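Local coordinates for protein Dot/Icm T4SS effector (Legionella pneumophila subsp. pneumophila, PDB 4HFV) that is a putative Dot/Icm type IV secretion effector of uncharacterised biochemical activity, possibly involved in effector-on-effector (metaeffector) relationships, at residues R17-I21 and I33-L38; L54-T59 and P153-Y159. All blocks are in the same frame, centred on the assembly; numbering follows the deposited sequence. Where two conformers were deposited one is given.

Contact 1 of 2, residues R17-I21 and I33-L38; sequences RESII and IIEDKL
This is a local helix-to-loop contact: helix 9-27 packs against the loop that leads on to helix 49-64. R17-I21 is regular helix. I33 and I34 are extended, and the backbone then turns so that K37 N hydrogen-bonds I34 O at 2.9 Å. The CA atoms of I21 and I33 are nearest, 7.6 Å apart. The polar part centres on R17 (chi1 m, chi2 t, chi3 p). R17 NH2 donates to E35 O at 3.0 Å, near the guanidinium plane. A water accepts from R17 NH1 (3.1 Å) and L38 N (2.9 Å) and donates to E35 O (3.2 Å). L38 (chi1 t, chi2 p) is the apolar centre. L38 CD2 lies over one guanidinium face, 3.7 Å from R17 NH1. L38 CD1 is 3.8 Å from I21 CG1, and L38 CG is 4.1 Å from I20 CG2. I21 CG1 also meets I33 CG2 at 4.4 Å. A connecting loop thus folds back on its own helix through arginine-carbonyl, water and leucine contacts in an all-helical fold.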
ATOM      1  N   ARG A  17      10.420  29.067   1.280  1.00 11.14           N
ATOM      2  CA  ARG A  17      11.129  29.896   0.326  1.00 14.22           C
ATOM      3  C   ARG A  17      12.066  30.812   1.148  1.00 17.47           C
ATOM      4  O   ARG A  17      13.207  31.053   0.737  1.00 11.53           O
ATOM      5  CB  ARG A  17      10.155  30.715  -0.541  1.00 15.54           C
ATOM      6  CG  ARG A  17       9.437  29.884  -1.638  1.00 20.25           C
ATOM      7  CD  ARG A  17       8.537  30.730  -2.552  1.00 23.01           C
ATOM      8  NE  ARG A  17       9.237  31.948  -2.920  1.00 26.78           N
ATOM      9  CZ  ARG A  17       9.989  32.101  -4.015  1.00 34.90           C
ATOM     10  NH1 ARG A  17      10.085  31.139  -4.928  1.00 26.02           N
ATOM     11  NH2 ARG A  17      10.646  33.238  -4.199  1.00 23.93           N
ATOM     12  N   GLU A  18      11.603  31.283   2.314  1.00 15.83           N
ATOM     13  CA  GLU A  18      12.437  32.194   3.104  1.00 17.93           C
ATOM     14  C   GLU A  18      13.686  31.446   3.599  1.00 15.43           C
ATOM     15  O   GLU A  18      14.812  32.005   3.541  1.00 14.42           O
ATOM     16  CB  GLU A  18      11.705  32.825   4.274  1.00 15.67           C
ATOM     17  CG  GLU A  18      12.575  33.912   5.037  1.00 18.53           C
ATOM     18  CD  GLU A  18      13.316  34.935   4.124  1.00 41.96           C
ATOM     19  OE1 GLU A  18      12.719  35.446   3.147  1.00 38.04           O
ATOM     20  OE2 GLU A  18      14.513  35.233   4.388  1.00 35.29           O
ATOM     21  N   SER A  19      13.511  30.208   4.052  0.66 13.25           N
ATOM     22  CA  SER A  19      14.646  29.441   4.552  0.66 19.14           C
ATOM     23  C   SER A  19      15.645  29.111   3.432  0.66 12.80           C
ATOM     24  O   SER A  19      16.856  29.010   3.662  0.66 14.36           O
ATOM     25  CB  SER A  19      14.162  28.188   5.288  0.66 10.18           C
ATOM     26  OG  SER A  19      13.347  28.560   6.397  0.66 22.97           O
ATOM     27  N   ILE A  20      15.154  28.971   2.215  1.00 11.10           N
ATOM     28  CA  ILE A  20      16.041  28.656   1.093  1.00 11.75           C
ATOM     29  C   ILE A  20      16.899  29.881   0.786  1.00 10.25           C
ATOM     30  O   ILE A  20      18.130  29.793   0.607  1.00 10.42           O
ATOM     31  CB  ILE A  20      15.252  28.207  -0.109  1.00  9.43           C
ATOM     32  CG1 ILE A  20      14.702  26.796   0.143  1.00 11.34           C
ATOM     33  CG2 ILE A  20      16.117  28.242  -1.390  1.00 10.34           C
ATOM     34  CD1 ILE A  20      13.655  26.348  -0.879  1.00 16.53           C
ATOM     35  N   ILE A  21      16.249  31.035   0.723  1.00 11.33           N
ATOM     36  CA  ILE A  21      16.969  32.316   0.575  1.00 14.49           C
ATOM     37  C   ILE A  21      18.059  32.487   1.652  1.00 12.12           C
ATOM     38  O   ILE A  21      19.167  32.964   1.382  1.00 12.73           O
ATOM     39  CB  ILE A  21      15.942  33.452   0.613  1.00 13.75           C
ATOM     40  CG1 ILE A  21      15.141  33.444  -0.723  1.00 16.08           C
ATOM     41  CG2 ILE A  21      16.602  34.789   0.882  1.00 15.60           C
ATOM     42  CD1 ILE A  21      13.933  34.290  -0.696  1.00 19.50           C
ATOM     43  N   ILE A  33      19.066  37.336  -5.718  1.00 30.81           N
ATOM     44  CA  ILE A  33      17.893  36.495  -5.735  1.00 31.55           C
ATOM     45  C   ILE A  33      16.900  37.021  -6.729  1.00 33.61           C
ATOM     46  O   ILE A  33      16.358  38.119  -6.567  1.00 31.66           O
ATOM     47  CB  ILE A  33      17.142  36.517  -4.378  1.00 22.91           C
ATOM     48  CG1 ILE A  33      18.069  36.137  -3.215  1.00 39.71           C
ATOM     49  CG2 ILE A  33      15.917  35.609  -4.433  1.00 23.34           C
ATOM     50  CD1 ILE A  33      18.725  34.793  -3.337  1.00 40.29           C
ATOM     51  N   ILE A  34      16.607  36.222  -7.734  1.00 31.92           N
ATOM     52  CA  ILE A  34      15.498  36.541  -8.602  1.00 35.90           C
ATOM     53  C   ILE A  34      14.246  35.895  -7.999  1.00 38.65           C
ATOM     54  O   ILE A  34      14.158  34.671  -7.930  1.00 37.46           O
ATOM     55  CB  ILE A  34      15.718  36.001 -10.010  1.00 54.26           C
ATOM     56  CG1 ILE A  34      17.120  36.355 -10.507  1.00 52.84           C
ATOM     57  CG2 ILE A  34      14.622  36.551 -10.972  1.00 45.66           C
ATOM     58  CD1 ILE A  34      17.213  37.735 -11.099  1.00 55.63           C
ATOM     59  N   GLU A  35      13.294  36.713  -7.550  1.00 36.64           N
ATOM     60  CA  GLU A  35      12.082  36.210  -6.890  1.00 36.21           C
ATOM     61  C   GLU A  35      11.425  35.011  -7.617  1.00 37.26           C
ATOM     62  O   GLU A  35      11.219  33.932  -7.030  1.00 35.42           O
ATOM     63  CB  GLU A  35      11.048  37.334  -6.728  1.00 68.50           C
ATOM     64  CG  GLU A  35       9.883  36.977  -5.782  1.00 70.92           C
ATOM     65  CD  GLU A  35       8.684  37.929  -5.887  1.00 74.50           C
ATOM     66  OE1 GLU A  35       7.561  37.436  -6.150  1.00 68.51           O
ATOM     67  OE2 GLU A  35       8.861  39.159  -5.694  1.00 78.90           O
ATOM     68  N   ASP A  36      11.071  35.186  -8.885  1.00 40.56           N
ATOM     69  CA  ASP A  36      10.349  34.108  -9.568  1.00 42.07           C
ATOM     70  C   ASP A  36      11.290  33.033 -10.163  1.00 49.98           C
ATOM     71  O   ASP A  36      10.839  32.118 -10.866  1.00 42.45           O
ATOM     72  CB  ASP A  36       9.346  34.669 -10.589  1.00 60.55           C
ATOM     73  CG  ASP A  36       9.936  34.834 -11.967  1.00 68.90           C
ATOM     74  OD1 ASP A  36      10.829  35.699 -12.112  1.00 66.16           O
ATOM     75  OD2 ASP A  36       9.495  34.109 -12.905  1.00 69.25           O
ATOM     76  N   LYS A  37      12.586  33.109  -9.836  1.00 38.55           N
ATOM     77  CA  LYS A  37      13.562  32.120 -10.321  1.00 41.62           C
ATOM     78  C   LYS A  37      14.541  31.675  -9.228  1.00 35.57           C
ATOM     79  O   LYS A  37      15.745  31.598  -9.430  1.00 33.05           O
ATOM     80  CB  LYS A  37      14.319  32.673 -11.533  1.00 51.82           C
ATOM     81  CG  LYS A  37      13.485  32.687 -12.819  1.00 66.72           C
ATOM     82  CD  LYS A  37      13.966  33.738 -13.810  1.00 72.19           C
ATOM     83  CE  LYS A  37      13.474  33.426 -15.231  1.00 72.55           C
ATOM     84  NZ  LYS A  37      13.934  34.444 -16.222  1.00 70.78           N
ATOM     85  N   LEU A  38      14.007  31.338  -8.075  1.00 31.77           N
ATOM     86  CA  LEU A  38      14.852  30.974  -6.952  1.00 28.67           C
ATOM     87  C   LEU A  38      15.773  29.794  -7.282  1.00 27.59           C
ATOM     88  O   LEU A  38      16.891  29.721  -6.794  1.00 25.95           O
ATOM     89  CB  LEU A  38      13.970  30.669  -5.767  1.00 27.42           C
ATOM     90  CG  LEU A  38      14.572  30.639  -4.394  1.00 24.90           C
ATOM     91  CD1 LEU A  38      15.536  31.841  -4.171  1.00 25.70           C
ATOM     92  CD2 LEU A  38      13.417  30.649  -3.436  1.00 24.90           C
TER
HETATM   93  O   HOH W   1      11.171  30.797  -7.769  1.00 37.63           O

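Contact 2 of 2, residues L54-T59 and P153-Y159; sequences LVLLKT and PFAIKHY
Regular helix 54-59, part of helix 49-64, meets loop 153-159, between helices 120-136 and 161-188. In 153-159, A155 centres an inverse gamma turn and I156-Y159 form a type II beta turn with H158 at positive phi. The closest CA pairs are L54-I156 (7.3 Å), V55-F154 (7.0 Å) and K58-P153 (7.2 Å), so the two segments run in opposite directions.

Two CH-pi contacts use ring faces. V55 CG2 sits 3.5 Å from the Y159 ring centroid, 8° off the normal. K58 CG sits 4.1 Å from the F154 centroid, 21° off.

Apolar contacts join L54 CB to I156 CG2 (3.8 Å), V55 CG2 to I156 CD1 (3.6 Å) and V55 CG1 to F154 CE2 (4.1 Å). K58 (chi1 t, chi2 p) places its CD 3.9 Å from P153 CB, and chi3 p sets its CE 3.6 Å from P153 O. At the F154 ring edge lie V55 O and T59 OG1, the latter 3.5 Å from F154 CZ.

Among polar groups, T59 OG1 donates to V55 O at 2.9 Å. K58 NZ forms a salt bridge with E61, and Y159 OH hydrogen-bonds D164 on helix 161-188. Shape and aromatic packing, rather than polar pairing, therefore join loop to helix.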
ATOM      1  N   LEU A  54      15.868  21.815  -4.722  1.00 15.07           N
ATOM      2  CA  LEU A  54      15.217  21.763  -6.035  1.00 11.43           C
ATOM      3  C   LEU A  54      13.930  20.934  -6.001  1.00 10.41           C
ATOM      4  O   LEU A  54      12.906  21.301  -6.605  1.00 10.48           O
ATOM      5  CB  LEU A  54      16.196  21.279  -7.126  1.00 11.95           C
ATOM      6  CG  LEU A  54      17.389  22.224  -7.398  1.00 18.86           C
ATOM      7  CD1 LEU A  54      18.415  21.564  -8.339  1.00 21.13           C
ATOM      8  CD2 LEU A  54      16.850  23.473  -8.011  1.00 31.37           C
ATOM      9  N   VAL A  55      13.928  19.869  -5.221  1.00 12.14           N
ATOM     10  CA  VAL A  55      12.693  19.093  -5.089  1.00 15.18           C
ATOM     11  C   VAL A  55      11.593  19.861  -4.391  1.00 12.50           C
ATOM     12  O   VAL A  55      10.440  19.858  -4.836  1.00 13.39           O
ATOM     13  CB  VAL A  55      12.960  17.788  -4.389  1.00 12.23           C
ATOM     14  CG1 VAL A  55      11.648  17.154  -3.980  1.00 17.35           C
ATOM     15  CG2 VAL A  55      13.722  16.901  -5.383  1.00 11.05           C
ATOM     16  N   LEU A  56      11.960  20.595  -3.333  1.00 12.64           N
ATOM     17  CA  LEU A  56      11.003  21.463  -2.656  1.00  7.33           C
ATOM     18  C   LEU A  56      10.450  22.530  -3.590  1.00 12.33           C
ATOM     19  O   LEU A  56       9.246  22.733  -3.640  1.00 11.01           O
ATOM     20  CB  LEU A  56      11.643  22.156  -1.439  1.00  9.54           C
ATOM     21  CG  LEU A  56      11.764  21.285  -0.197  1.00 11.25           C
ATOM     22  CD1 LEU A  56      12.800  21.874   0.839  1.00 16.00           C
ATOM     23  CD2 LEU A  56      10.376  21.238   0.376  1.00 11.34           C
ATOM     24  N   LEU A  57      11.327  23.213  -4.320  1.00 13.66           N
ATOM     25  CA  LEU A  57      10.899  24.230  -5.256  1.00 17.03           C
ATOM     26  C   LEU A  57      10.108  23.660  -6.438  1.00 10.49           C
ATOM     27  O   LEU A  57       9.169  24.317  -6.935  1.00 14.06           O
ATOM     28  CB  LEU A  57      12.102  25.069  -5.746  1.00 16.55           C
ATOM     29  CG  LEU A  57      12.837  25.948  -4.703  1.00 13.57           C
ATOM     30  CD1 LEU A  57      14.126  26.602  -5.280  1.00 13.34           C
ATOM     31  CD2 LEU A  57      11.929  26.977  -4.189  1.00 17.78           C
ATOM     32  N   LYS A  58      10.486  22.507  -6.971  1.00 15.70           N
ATOM     33  CA  LYS A  58       9.691  21.925  -8.058  1.00 15.70           C
ATOM     34  C   LYS A  58       8.305  21.516  -7.541  1.00 10.71           C
ATOM     35  O   LYS A  58       7.286  21.715  -8.213  1.00 12.70           O
ATOM     36  CB  LYS A  58      10.362  20.713  -8.693  1.00 13.10           C
ATOM     37  CG  LYS A  58       9.607  20.119  -9.824  1.00 11.65           C
ATOM     38  CD  LYS A  58       9.417  21.051 -11.022  1.00 15.43           C
ATOM     39  CE  LYS A  58      10.744  21.543 -11.557  1.00 24.44           C
ATOM     40  NZ  LYS A  58      10.530  22.375 -12.794  1.00 27.84           N
ATOM     41  N   THR A  59       8.283  20.972  -6.344  1.00  9.56           N
ATOM     42  CA  THR A  59       7.020  20.576  -5.708  1.00 12.63           C
ATOM     43  C   THR A  59       6.126  21.795  -5.590  1.00 12.92           C
ATOM     44  O   THR A  59       4.965  21.748  -5.983  1.00 15.74           O
ATOM     45  CB  THR A  59       7.281  19.832  -4.372  1.00 14.19           C
ATOM     46  OG1 THR A  59       7.828  18.553  -4.676  1.00 13.12           O
ATOM     47  CG2 THR A  59       6.039  19.647  -3.524  1.00 10.56           C
ATOM     48  N   PRO A 153       9.535  16.346 -14.544  1.00 16.63           N
ATOM     49  CA  PRO A 153       9.894  17.534 -13.752  1.00 16.22           C
ATOM     50  C   PRO A 153      10.876  17.204 -12.604  1.00 22.99           C
ATOM     51  O   PRO A 153      11.589  18.086 -12.109  1.00 17.54           O
ATOM     52  CB  PRO A 153       8.542  17.989 -13.197  1.00 15.73           C
ATOM     53  CG  PRO A 153       7.605  16.741 -13.311  1.00 22.72           C
ATOM     54  CD  PRO A 153       8.083  16.054 -14.525  1.00 14.62           C
ATOM     55  N   PHE A 154      10.895  15.947 -12.158  1.00 13.15           N
ATOM     56  CA  PHE A 154      11.757  15.557 -11.049  1.00 12.63           C
ATOM     57  C   PHE A 154      13.069  14.897 -11.461  1.00 20.42           C
ATOM     58  O   PHE A 154      13.754  14.326 -10.613  1.00 19.35           O
ATOM     59  CB  PHE A 154      11.002  14.701 -10.024  1.00 12.13           C
ATOM     60  CG  PHE A 154       9.997  15.469  -9.235  1.00 12.46           C
ATOM     61  CD1 PHE A 154       8.659  15.445  -9.581  1.00 17.17           C
ATOM     62  CD2 PHE A 154      10.413  16.298  -8.183  1.00 16.39           C
ATOM     63  CE1 PHE A 154       7.724  16.187  -8.889  1.00 21.60           C
ATOM     64  CE2 PHE A 154       9.483  17.047  -7.473  1.00 13.11           C
ATOM     65  CZ  PHE A 154       8.135  16.998  -7.819  1.00 15.12           C
ATOM     66  N   ALA A 155      13.422  14.988 -12.742  1.00 20.63           N
ATOM     67  CA  ALA A 155      14.742  14.567 -13.203  1.00 27.15           C
ATOM     68  C   ALA A 155      15.760  15.662 -12.825  1.00 26.96           C
ATOM     69  O   ALA A 155      16.151  16.489 -13.617  1.00 26.38           O
ATOM     70  CB  ALA A 155      14.735  14.300 -14.723  1.00 28.33           C
ATOM     71  N   ILE A 156      16.170  15.623 -11.574  1.00 27.29           N
ATOM     72  CA  ILE A 156      16.958  16.652 -10.949  1.00 25.03           C
ATOM     73  C   ILE A 156      18.263  15.965 -10.587  1.00 30.13           C
ATOM     74  O   ILE A 156      18.268  14.792 -10.113  1.00 17.17           O
ATOM     75  CB  ILE A 156      16.227  17.134  -9.685  1.00 12.43           C
ATOM     76  CG1 ILE A 156      14.963  17.921 -10.053  1.00 18.65           C
ATOM     77  CG2 ILE A 156      17.180  17.958  -8.744  1.00 20.40           C
ATOM     78  CD1 ILE A 156      13.933  18.077  -8.825  1.00 14.70           C
ATOM     79  N   LYS A 157      19.367  16.672 -10.817  1.00 26.82           N
ATOM     80  CA  LYS A 157      20.666  16.085 -10.598  1.00 30.68           C
ATOM     81  C   LYS A 157      20.809  15.670  -9.144  1.00 13.85           C
ATOM     82  O   LYS A 157      20.446  16.437  -8.214  1.00 19.18           O
ATOM     83  CB  LYS A 157      21.771  17.057 -10.980  1.00 43.24           C
ATOM     84  CG  LYS A 157      23.136  16.398 -11.182  1.00 53.49           C
ATOM     85  CD  LYS A 157      24.214  17.425 -11.560  1.00 59.35           C
ATOM     86  CE  LYS A 157      24.467  18.412 -10.422  1.00 67.19           C
ATOM     87  NZ  LYS A 157      25.398  19.520 -10.801  1.00 75.08           N
ATOM     88  N   HIS A 158      21.363  14.473  -8.978  1.00 23.83           N
ATOM     89  CA  HIS A 158      21.712  13.889  -7.689  1.00 25.11           C
ATOM     90  C   HIS A 158      20.481  13.574  -6.908  1.00 24.92           C
ATOM     91  O   HIS A 158      20.516  13.467  -5.674  1.00 24.65           O
ATOM     92  CB  HIS A 158      22.664  14.821  -6.911  1.00 26.86           C
ATOM     93  CG  HIS A 158      23.985  14.964  -7.576  1.00 34.01           C
ATOM     94  ND1 HIS A 158      24.596  13.912  -8.230  1.00 40.70           N
ATOM     95  CD2 HIS A 158      24.781  16.040  -7.765  1.00 36.08           C
ATOM     96  CE1 HIS A 158      25.724  14.331  -8.770  1.00 32.53           C
ATOM     97  NE2 HIS A 158      25.864  15.615  -8.498  1.00 36.99           N
ATOM     98  N   TYR A 159      19.387  13.423  -7.646  1.00 21.48           N
ATOM     99  CA  TYR A 159      18.117  13.033  -7.066  1.00 17.05           C
ATOM    100  C   TYR A 159      17.476  11.884  -7.882  1.00 20.52           C
ATOM    101  O   TYR A 159      17.466  11.921  -9.110  1.00 14.85           O
ATOM    102  CB  TYR A 159      17.175  14.232  -7.012  1.00 14.34           C
ATOM    103  CG  TYR A 159      15.831  13.895  -6.444  1.00 14.76           C
ATOM    104  CD1 TYR A 159      15.681  13.522  -5.121  1.00 16.82           C
ATOM    105  CD2 TYR A 159      14.689  13.942  -7.245  1.00 16.29           C
ATOM    106  CE1 TYR A 159      14.413  13.180  -4.610  1.00 17.91           C
ATOM    107  CE2 TYR A 159      13.451  13.639  -6.748  1.00 15.22           C
ATOM    108  CZ  TYR A 159      13.309  13.256  -5.423  1.00 12.50           C
ATOM    109  OH  TYR A 159      12.029  12.935  -4.982  1.00 13.21           O
TER

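Overall arrangement
Contacts 1 and 2 follow each other along the chain and meet at helix 49-64. Their centres lie about 15 Å apart. L57 joins them: L57 CD2 is 3.8 Å from I20 CD1 and 4.0 Å from L38 CD2. L57 sits within segment 54-59 but packs on contact 1, while V55 and K58 of the same helix meet loop 153-159. Contact 1 is local in sequence, whereas contact 2 brings together segments 94 residues apart. Contact 2 is nearer the chain centre, about 11 Å from it against about 17 Å for contact 1. Both lie away from S169, H173 and R176 on helix 161-188, which bind succinate in a structure of this protein; none is bound to this chain.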